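Local coordinates for protein putative oxidoreductase (Mycobacterium avium, PDB 3QHA) that is a putative oxidoreductase that probably uses NAD(P) to oxidise or reduce a hydroxy acid, as in the related 3-hydroxyisobutyrate dehydrogenases, at residues Thr35-Tyr44 with Ala57-Val68; Ile229-Leu238 with Ala284-Lys292. All coordinates share one frame; numbering follows the deposited sequence.

In the fold
Contacts 1 and 2 lie on opposite sides of the chain's centre, the centre of each about 24 Å from it. Their own centres are 48 Å apart and their nearest atoms about 29 Å, and they follow one another in sequence. Contact 1 pairs two parallel strands at one margin of the N-terminal Rossmann-type sheet. There the side chain of Tyr44 lies near, without touching, a Gly22, Gly24, Gly27 pattern that is consistent with a dinucleotide-binding turn. Contact 2 belongs to the all-helical C-terminal part, where the loop 229-238 meets the end of helix 274-286. Contact 1 thus belongs to the probable cofactor domain, and contact 2 lies at the subunit interface.

Contact 1 of 2, residues Thr35-Tyr44 with Ala57-Val68; sequences TEWPGGVTVY and AGATLADSVADV
Val43 and Leu61 lie side by side on neighbouring parallel strands, with Val43 CG2 only 3.3 Å from Leu61 CD2, tighter than usual carbon contact. They belong to the beta-alpha-beta unit of strand 41-44, helix 48-55 and strand 60-61, at the margin of the Rossmann-type sheet. Leu54 and Met51 of the connecting helix cover this side, and Ala59 CB tucks in beside Val43 CG1 at 4.0 Å. Thr60 grips the strand twice, Thr60 N donating to Val41 O (2.9 Å). Thr60 O accepts from Val43 N (2.7 Å). Ala62 N then reaches Val43 O at 2.8 Å. On the other sheet face, toward solvent, Thr42 and the exposed Thr60 meet more loosely, Thr42 OG1 3.7 Å from Thr60 CB. Beyond the strands, Tyr44 CG is anti to the backbone N (chi1 177°), which carries the ring across the start of the short, weakly bonded helix about 65-68. Ser64 CA sits over one face, 4.0 Å from the centroid of the Tyr44 ring, while Val65 CG2 touches Tyr44 CE2 at 3.8 Å. Ser64 OG caps the helix by accepting from Asp67 N. Backbone bonds thus set the strand register, whereas apolar and CH-pi contacts place the tyrosine ring.

Contact 2 of 2, residues Ile229-Leu238 with Ala284-Lys292; sequences IMVRDNMKDL and AAGLGVPHK
This is a loop-to-helix-end contact in the all-helical C-terminal domain: segment 229-238, between helices 209-223 and 245-268, lies against the Schellman motif that ends helix 274-286. Gly288, with positive phi, leaves the helix there, and its O accepts a bond from Leu238 N at 2.8 Å. Asp237, just before Leu238, adds a CA-H...O contact to Gly288 O.

Arg232 reaches the helix end through a chain bent at chi3 (-89°). Its guanidinium lies between Met235 SD over one face and Leu287 O over the other, with Lys236 O at the edge in its plane. NH1 points to Gly286 O, but the modelled separation is too short for its exact geometry to be trusted. Water 1 lies between Arg232 NH2 and Gly286 O, accepting from NH2 and able to donate to Gly286 O, although other acceptors compete for its protons.

Apolar contacts flank this polar centre. The side chains of Ile229 and Leu287 cross at about a right angle, with Ile229 CG1 3.6 Å from Leu287 CD2. Leu238 CD1 comes within 4.1 Å of Val289 CG1, near Leu244. The loop also borders the second subunit, where Met235 N bonds to Glu203 of that chain and Ile229 packs on its Ala195. On the exposed side, Asp237 OD1 lies 3.6 Å from Pro290 CD. Water 2 donates to Asp237 OD1 at 2.7 Å. The same water donates to Ala285 O at 3.0 Å, bridging the loop and the last turn of the helix.

Contact 1 of 2, residues Thr35-Tyr44 with Ala57-Val68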
loop_
_atom_site.group_PDB
_atom_site.type_symbol
_atom_site.label_atom_id
_atom_site.label_comp_id
_atom_site.label_asym_id
_atom_site.label_seq_id
_atom_site.Cartn_x
_atom_site.Cartn_y
_atom_site.Cartn_z
ATOM N N THR B 35 0.985 -30.002 4.707
ATOM C CA THR B 35 0.998 -31.399 4.251
ATOM C C THR B 35 2.290 -31.725 3.491
ATOM O O THR B 35 2.641 -32.894 3.326
ATOM C CB THR B 35 -0.213 -31.748 3.358
ATOM O OG1 THR B 35 -0.245 -30.884 2.217
ATOM C CG2 THR B 35 -1.514 -31.620 4.140
ATOM N N GLU B 36 2.987 -30.683 3.037
ATOM C CA GLU B 36 4.263 -30.828 2.337
ATOM C C GLU B 36 5.469 -30.849 3.291
ATOM O O GLU B 36 6.581 -31.181 2.877
ATOM C CB GLU B 36 4.413 -29.710 1.297
ATOM C CG GLU B 36 3.437 -29.842 0.127
ATOM C CD GLU B 36 3.114 -28.513 -0.537
ATOM O OE1 GLU B 36 1.954 -28.053 -0.417
ATOM O OE2 GLU B 36 4.016 -27.929 -1.176
ATOM N N TRP B 37 5.245 -30.494 4.557
ATOM C CA TRP B 37 6.271 -30.590 5.602
ATOM C C TRP B 37 6.593 -32.065 5.848
ATOM O O TRP B 37 5.675 -32.880 5.945
ATOM C CB TRP B 37 5.762 -29.921 6.887
ATOM C CG TRP B 37 6.655 -30.020 8.103
ATOM C CD1 TRP B 37 6.411 -30.745 9.235
ATOM C CD2 TRP B 37 7.897 -29.336 8.328
ATOM N NE1 TRP B 37 7.431 -30.574 10.139
ATOM C CE2 TRP B 37 8.355 -29.713 9.609
ATOM C CE3 TRP B 37 8.670 -28.450 7.568
ATOM C CZ2 TRP B 37 9.552 -29.236 10.148
ATOM C CZ3 TRP B 37 9.863 -27.976 8.104
ATOM C CH2 TRP B 37 10.290 -28.372 9.382
ATOM N N PRO B 38 7.893 -32.422 5.928
ATOM C CA PRO B 38 8.258 -33.827 6.157
ATOM C C PRO B 38 7.689 -34.423 7.448
ATOM O O PRO B 38 7.379 -35.612 7.490
ATOM C CB PRO B 38 9.790 -33.792 6.211
ATOM C CG PRO B 38 10.166 -32.593 5.435
ATOM C CD PRO B 38 9.085 -31.587 5.685
ATOM N N GLY B 39 7.561 -33.603 8.485
ATOM C CA GLY B 39 6.912 -34.022 9.724
ATOM C C GLY B 39 5.459 -34.451 9.566
ATOM O O GLY B 39 4.936 -35.183 10.408
ATOM N N GLY B 40 4.806 -33.997 8.495
ATOM C CA GLY B 40 3.384 -34.254 8.287
ATOM C C GLY B 40 2.546 -33.394 9.216
ATOM O O GLY B 40 3.069 -32.816 10.176
ATOM N N VAL B 41 1.247 -33.306 8.937
ATOM C CA VAL B 41 0.335 -32.540 9.782
ATOM C C VAL B 41 -0.917 -33.344 10.129
ATOM O O VAL B 41 -1.435 -34.096 9.303
ATOM C CB VAL B 41 -0.063 -31.199 9.120
ATOM C CG1 VAL B 41 -0.833 -31.439 7.825
ATOM C CG2 VAL B 41 -0.869 -30.343 10.089
ATOM N N THR B 42 -1.375 -33.185 11.369
ATOM C CA THR B 42 -2.613 -33.785 11.852
ATOM C C THR B 42 -3.594 -32.652 12.115
ATOM O O THR B 42 -3.275 -31.706 12.831
ATOM C CB THR B 42 -2.385 -34.577 13.152
ATOM O OG1 THR B 42 -1.476 -35.655 12.902
ATOM C CG2 THR B 42 -3.694 -35.136 13.687
ATOM N N VAL B 43 -4.787 -32.750 11.539
ATOM C CA VAL B 43 -5.723 -31.634 11.561
ATOM C C VAL B 43 -7.003 -31.973 12.296
ATOM O O VAL B 43 -7.400 -33.138 12.383
ATOM C CB VAL B 43 -6.085 -31.166 10.132
ATOM C CG1 VAL B 43 -4.841 -30.684 9.402
ATOM C CG2 VAL B 43 -6.774 -32.277 9.354
ATOM N N TYR B 44 -7.642 -30.936 12.825
ATOM C CA TYR B 44 -8.972 -31.070 13.388
ATOM C C TYR B 44 -9.809 -29.812 13.181
ATOM O O TYR B 44 -9.344 -28.691 13.390
ATOM C CB TYR B 44 -8.922 -31.402 14.876
ATOM C CG TYR B 44 -10.307 -31.471 15.467
ATOM C CD1 TYR B 44 -11.073 -32.627 15.358
ATOM C CD2 TYR B 44 -10.872 -30.365 16.093
ATOM C CE1 TYR B 44 -12.356 -32.687 15.880
ATOM C CE2 TYR B 44 -12.149 -30.415 16.615
ATOM C CZ TYR B 44 -12.888 -31.576 16.507
ATOM O OH TYR B 44 -14.159 -31.625 17.028
ATOM N N ALA B 57 -5.538 -33.978 0.698
ATOM C CA ALA B 57 -4.237 -33.342 0.495
ATOM C C ALA B 57 -3.116 -34.111 1.207
ATOM O O ALA B 57 -1.939 -33.791 1.031
ATOM C CB ALA B 57 -4.279 -31.904 0.983
ATOM N N GLY B 58 -3.484 -35.107 2.014
ATOM C CA GLY B 58 -2.514 -35.974 2.696
ATOM C C GLY B 58 -2.338 -35.714 4.184
ATOM O O GLY B 58 -1.402 -36.233 4.798
ATOM N N ALA B 59 -3.227 -34.915 4.772
ATOM C CA ALA B 59 -3.174 -34.640 6.206
ATOM C C ALA B 59 -3.795 -35.802 6.974
ATOM O O ALA B 59 -4.681 -36.487 6.462
ATOM C CB ALA B 59 -3.910 -33.346 6.523
ATOM N N THR B 60 -3.320 -36.035 8.194
ATOM C CA THR B 60 -3.965 -36.992 9.091
ATOM C C THR B 60 -5.114 -36.277 9.791
ATOM O O THR B 60 -4.991 -35.109 10.160
ATOM C CB THR B 60 -2.989 -37.556 10.142
ATOM O OG1 THR B 60 -1.837 -38.100 9.488
ATOM C CG2 THR B 60 -3.661 -38.646 10.971
ATOM N N LEU B 61 -6.231 -36.977 9.961
ATOM C CA LEU B 61 -7.427 -36.382 10.547
ATOM C C LEU B 61 -7.591 -36.819 11.992
ATOM O O LEU B 61 -7.757 -38.006 12.276
ATOM C CB LEU B 61 -8.669 -36.769 9.742
ATOM C CG LEU B 61 -8.684 -36.362 8.265
ATOM C CD1 LEU B 61 -10.062 -36.598 7.670
ATOM C CD2 LEU B 61 -8.266 -34.911 8.080
ATOM N N ALA B 62 -7.536 -35.851 12.905
ATOM C CA ALA B 62 -7.740 -36.120 14.323
ATOM C C ALA B 62 -9.222 -36.329 14.610
ATOM O O ALA B 62 -10.084 -35.842 13.877
ATOM C CB ALA B 62 -7.192 -34.980 15.169
ATOM N N ASP B 63 -9.499 -37.064 15.681
ATOM C CA ASP B 63 -10.865 -37.332 16.118
ATOM C C ASP B 63 -11.362 -36.233 17.052
ATOM O O ASP B 63 -12.569 -36.078 17.254
ATOM C CB ASP B 63 -10.928 -38.684 16.838
ATOM C CG ASP B 63 -10.663 -39.861 15.910
ATOM O OD1 ASP B 63 -11.100 -39.817 14.738
ATOM O OD2 ASP B 63 -10.027 -40.842 16.356
ATOM N N SER B 64 -10.427 -35.472 17.615
ATOM C CA SER B 64 -10.744 -34.474 18.631
ATOM C C SER B 64 -9.566 -33.532 18.847
ATOM O O SER B 64 -8.456 -33.794 18.379
ATOM C CB SER B 64 -11.090 -35.166 19.955
ATOM O OG SER B 64 -9.993 -35.919 20.443
ATOM N N VAL B 65 -9.812 -32.438 19.562
ATOM C CA VAL B 65 -8.741 -31.525 19.963
ATOM C C VAL B 65 -7.731 -32.241 20.866
ATOM O O VAL B 65 -6.525 -31.994 20.780
ATOM C CB VAL B 65 -9.300 -30.284 20.691
ATOM C CG1 VAL B 65 -8.169 -29.424 21.244
ATOM C CG2 VAL B 65 -10.182 -29.466 19.753
ATOM N N ALA B 66 -8.228 -33.133 21.722
ATOM C CA ALA B 66 -7.376 -33.911 22.627
ATOM C C ALA B 66 -6.436 -34.845 21.863
ATOM O O ALA B 66 -5.313 -35.100 22.301
ATOM C CB ALA B 66 -8.235 -34.714 23.605
ATOM N N ASP B 67 -6.909 -35.352 20.726
ATOM C CA ASP B 67 -6.106 -36.197 19.844
ATOM C C ASP B 67 -4.926 -35.410 19.259
ATOM O O ASP B 67 -3.806 -35.919 19.181
ATOM C CB ASP B 67 -6.985 -36.751 18.712
ATOM C CG ASP B 67 -6.341 -37.913 17.967
ATOM O OD1 ASP B 67 -5.268 -38.399 18.391
ATOM O OD2 ASP B 67 -6.923 -38.349 16.948
ATOM N N VAL B 68 -5.188 -34.163 18.872
ATOM C CA VAL B 68 -4.178 -33.298 18.254
ATOM C C VAL B 68 -3.020 -32.986 19.210
ATOM O O VAL B 68 -1.901 -32.718 18.771
ATOM C CB VAL B 68 -4.809 -31.974 17.747
ATOM C CG1 VAL B 68 -3.758 -31.074 17.113
ATOM C CG2 VAL B 68 -5.920 -32.266 16.751
#

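Contact 2 of 2, residues Ile229-Leu238 with Ala284-Lys292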
loop_
_atom_site.group_PDB
_atom_site.type_symbol
_atom_site.label_atom_id
_atom_site.label_comp_id
_atom_site.label_asym_id
_atom_site.label_seq_id
_atom_site.Cartn_x
_atom_site.Cartn_y
_atom_site.Cartn_z
ATOM N N ILE B 229 7.819 4.030 3.299
ATOM C CA ILE B 229 8.253 5.103 4.194
ATOM C C ILE B 229 8.733 4.570 5.550
ATOM O O ILE B 229 9.270 5.328 6.358
ATOM C CB ILE B 229 7.118 6.148 4.400
ATOM C CG1 ILE B 229 7.700 7.554 4.578
ATOM C CG2 ILE B 229 6.223 5.770 5.574
ATOM C CD1 ILE B 229 8.328 8.120 3.318
ATOM N N MET B 230 8.552 3.272 5.788
ATOM C CA MET B 230 8.877 2.667 7.080
ATOM C C MET B 230 10.289 2.089 7.034
ATOM O O MET B 230 10.487 0.872 7.041
ATOM C CB MET B 230 7.847 1.590 7.444
ATOM C CG MET B 230 6.400 2.071 7.362
ATOM S SD MET B 230 5.183 0.769 7.660
ATOM C CE MET B 230 5.211 0.676 9.446
ATOM N N VAL B 231 11.267 2.992 6.991
ATOM C CA VAL B 231 12.672 2.629 6.836
ATOM C C VAL B 231 13.546 3.354 7.868
ATOM O O VAL B 231 14.696 3.692 7.592
ATOM C CB VAL B 231 13.157 2.918 5.393
ATOM C CG1 VAL B 231 12.377 2.064 4.394
ATOM C CG2 VAL B 231 13.016 4.403 5.054
ATOM N N ARG B 232 12.992 3.562 9.063
ATOM C CA ARG B 232 13.703 4.216 10.164
ATOM C C ARG B 232 13.822 3.321 11.400
ATOM O O ARG B 232 12.894 2.588 11.735
ATOM C CB ARG B 232 12.987 5.503 10.562
ATOM C CG ARG B 232 13.045 6.607 9.519
ATOM C CD ARG B 232 12.703 7.943 10.154
ATOM N NE ARG B 232 11.274 8.224 10.132
ATOM C CZ ARG B 232 10.635 9.029 10.981
ATOM N NH1 ARG B 232 9.329 9.206 10.841
ATOM N NH2 ARG B 232 11.273 9.649 11.970
ATOM N N ASP B 233 14.966 3.412 12.080
ATOM C CA ASP B 233 15.222 2.657 13.313
ATOM C C ASP B 233 14.395 3.163 14.492
ATOM O O ASP B 233 13.992 2.384 15.358
ATOM C CB ASP B 233 16.704 2.744 13.698
ATOM C CG ASP B 233 17.608 1.960 12.761
ATOM O OD1 ASP B 233 17.131 1.507 11.698
ATOM O OD2 ASP B 233 18.804 1.799 13.095
ATOM N N ASN B 234 14.177 4.474 14.528
ATOM C CA ASN B 234 13.475 5.130 15.626
ATOM C C ASN B 234 12.745 6.364 15.105
ATOM O O ASN B 234 12.917 6.736 13.946
ATOM C CB ASN B 234 14.472 5.515 16.721
ATOM C CG ASN B 234 15.597 6.396 16.201
ATOM O OD1 ASN B 234 15.354 7.498 15.705
ATOM N ND2 ASN B 234 16.833 5.917 16.311
ATOM N N MET B 235 11.944 7.005 15.952
ATOM C CA MET B 235 11.126 8.139 15.508
ATOM C C MET B 235 11.728 9.513 15.837
ATOM O O MET B 235 11.011 10.513 15.910
ATOM C CB MET B 235 9.705 8.012 16.065
ATOM C CG MET B 235 8.981 6.765 15.575
ATOM S SD MET B 235 8.951 6.648 13.774
ATOM C CE MET B 235 7.708 7.879 13.370
ATOM N N LYS B 236 13.048 9.568 15.997
ATOM C CA LYS B 236 13.738 10.839 16.178
ATOM C C LYS B 236 13.686 11.661 14.895
ATOM O O LYS B 236 13.605 11.108 13.790
ATOM C CB LYS B 236 15.204 10.616 16.553
ATOM C CG LYS B 236 15.435 9.960 17.903
ATOM C CD LYS B 236 16.904 9.566 18.052
ATOM C CE LYS B 236 17.389 9.708 19.482
ATOM N NZ LYS B 236 16.619 8.840 20.418
ATOM N N ASP B 237 13.747 12.980 15.045
ATOM C CA ASP B 237 13.802 13.872 13.895
ATOM C C ASP B 237 15.087 13.628 13.116
ATOM O O ASP B 237 16.133 13.347 13.700
ATOM C CB ASP B 237 13.736 15.341 14.332
ATOM C CG ASP B 237 12.382 15.729 14.899
ATOM O OD1 ASP B 237 11.370 15.081 14.558
ATOM O OD2 ASP B 237 12.330 16.694 15.689
ATOM N N LEU B 238 14.993 13.734 11.794
ATOM C CA LEU B 238 16.142 13.534 10.923
ATOM C C LEU B 238 17.035 14.773 10.914
ATOM O O LEU B 238 16.576 15.881 10.629
ATOM C CB LEU B 238 15.687 13.220 9.496
ATOM C CG LEU B 238 14.706 12.054 9.333
ATOM C CD1 LEU B 238 14.278 11.918 7.884
ATOM C CD2 LEU B 238 15.319 10.756 9.843
ATOM N N ALA B 284 4.555 16.164 8.177
ATOM C CA ALA B 284 5.909 16.669 8.395
ATOM C C ALA B 284 6.511 16.117 9.687
ATOM O O ALA B 284 7.636 15.619 9.689
ATOM C CB ALA B 284 5.908 18.193 8.418
ATOM N N ALA B 285 5.746 16.196 10.773
ATOM C CA ALA B 285 6.181 15.687 12.076
ATOM C C ALA B 285 6.357 14.173 12.058
ATOM O O ALA B 285 7.340 13.651 12.586
ATOM C CB ALA B 285 5.190 16.088 13.163
ATOM N N GLY B 286 5.402 13.474 11.452
ATOM C CA GLY B 286 5.472 12.018 11.325
ATOM C C GLY B 286 6.716 11.553 10.586
ATOM O O GLY B 286 7.338 10.573 10.980
ATOM N N LEU B 287 7.080 12.264 9.520
ATOM C CA LEU B 287 8.291 11.963 8.746
ATOM C C LEU B 287 9.604 12.312 9.464
ATOM O O LEU B 287 10.686 11.983 8.971
ATOM C CB LEU B 287 8.257 12.701 7.405
ATOM C CG LEU B 287 7.188 12.268 6.398
ATOM C CD1 LEU B 287 7.123 13.256 5.245
ATOM C CD2 LEU B 287 7.454 10.861 5.886
ATOM N N GLY B 288 9.522 12.984 10.610
ATOM C CA GLY B 288 10.718 13.413 11.331
ATOM C C GLY B 288 11.422 14.594 10.681
ATOM O O GLY B 288 12.606 14.825 10.928
ATOM N N VAL B 289 10.696 15.331 9.842
ATOM C CA VAL B 289 11.180 16.595 9.283
ATOM C C VAL B 289 10.121 17.679 9.507
ATOM O O VAL B 289 9.527 18.186 8.554
ATOM C CB VAL B 289 11.539 16.475 7.778
ATOM C CG1 VAL B 289 12.844 15.710 7.606
ATOM C CG2 VAL B 289 10.414 15.813 6.993
ATOM N N PRO B 290 9.876 18.033 10.783
ATOM C CA PRO B 290 8.900 19.073 11.103
ATOM C C PRO B 290 9.352 20.448 10.621
ATOM O O PRO B 290 10.535 20.647 10.327
ATOM C CB PRO B 290 8.846 19.041 12.633
ATOM C CG PRO B 290 10.182 18.541 13.039
ATOM C CD PRO B 290 10.550 17.531 11.995
ATOM N N HIS B 291 8.412 21.383 10.538
ATOM C CA HIS B 291 8.731 22.755 10.161
ATOM C C HIS B 291 9.312 23.519 11.351
ATOM O O HIS B 291 8.942 23.271 12.500
ATOM C CB HIS B 291 7.493 23.465 9.620
ATOM C CG HIS B 291 6.987 22.887 8.338
ATOM N ND1 HIS B 291 7.470 23.272 7.107
ATOM C CD2 HIS B 291 6.047 21.942 8.095
ATOM C CE1 HIS B 291 6.847 22.595 6.160
ATOM N NE2 HIS B 291 5.978 21.780 6.733
ATOM N N LYS B 292 10.219 24.448 11.058
ATOM C CA LYS B 292 10.961 25.181 12.087
ATOM C C LYS B 292 10.319 26.530 12.405
ATOM O O LYS B 292 9.464 27.015 11.664
ATOM C CB LYS B 292 12.409 25.396 11.637
HETATM O O HOH W 1 8.819 11.069 13.598
HETATM O O HOH W 2 8.704 15.504 14.434
#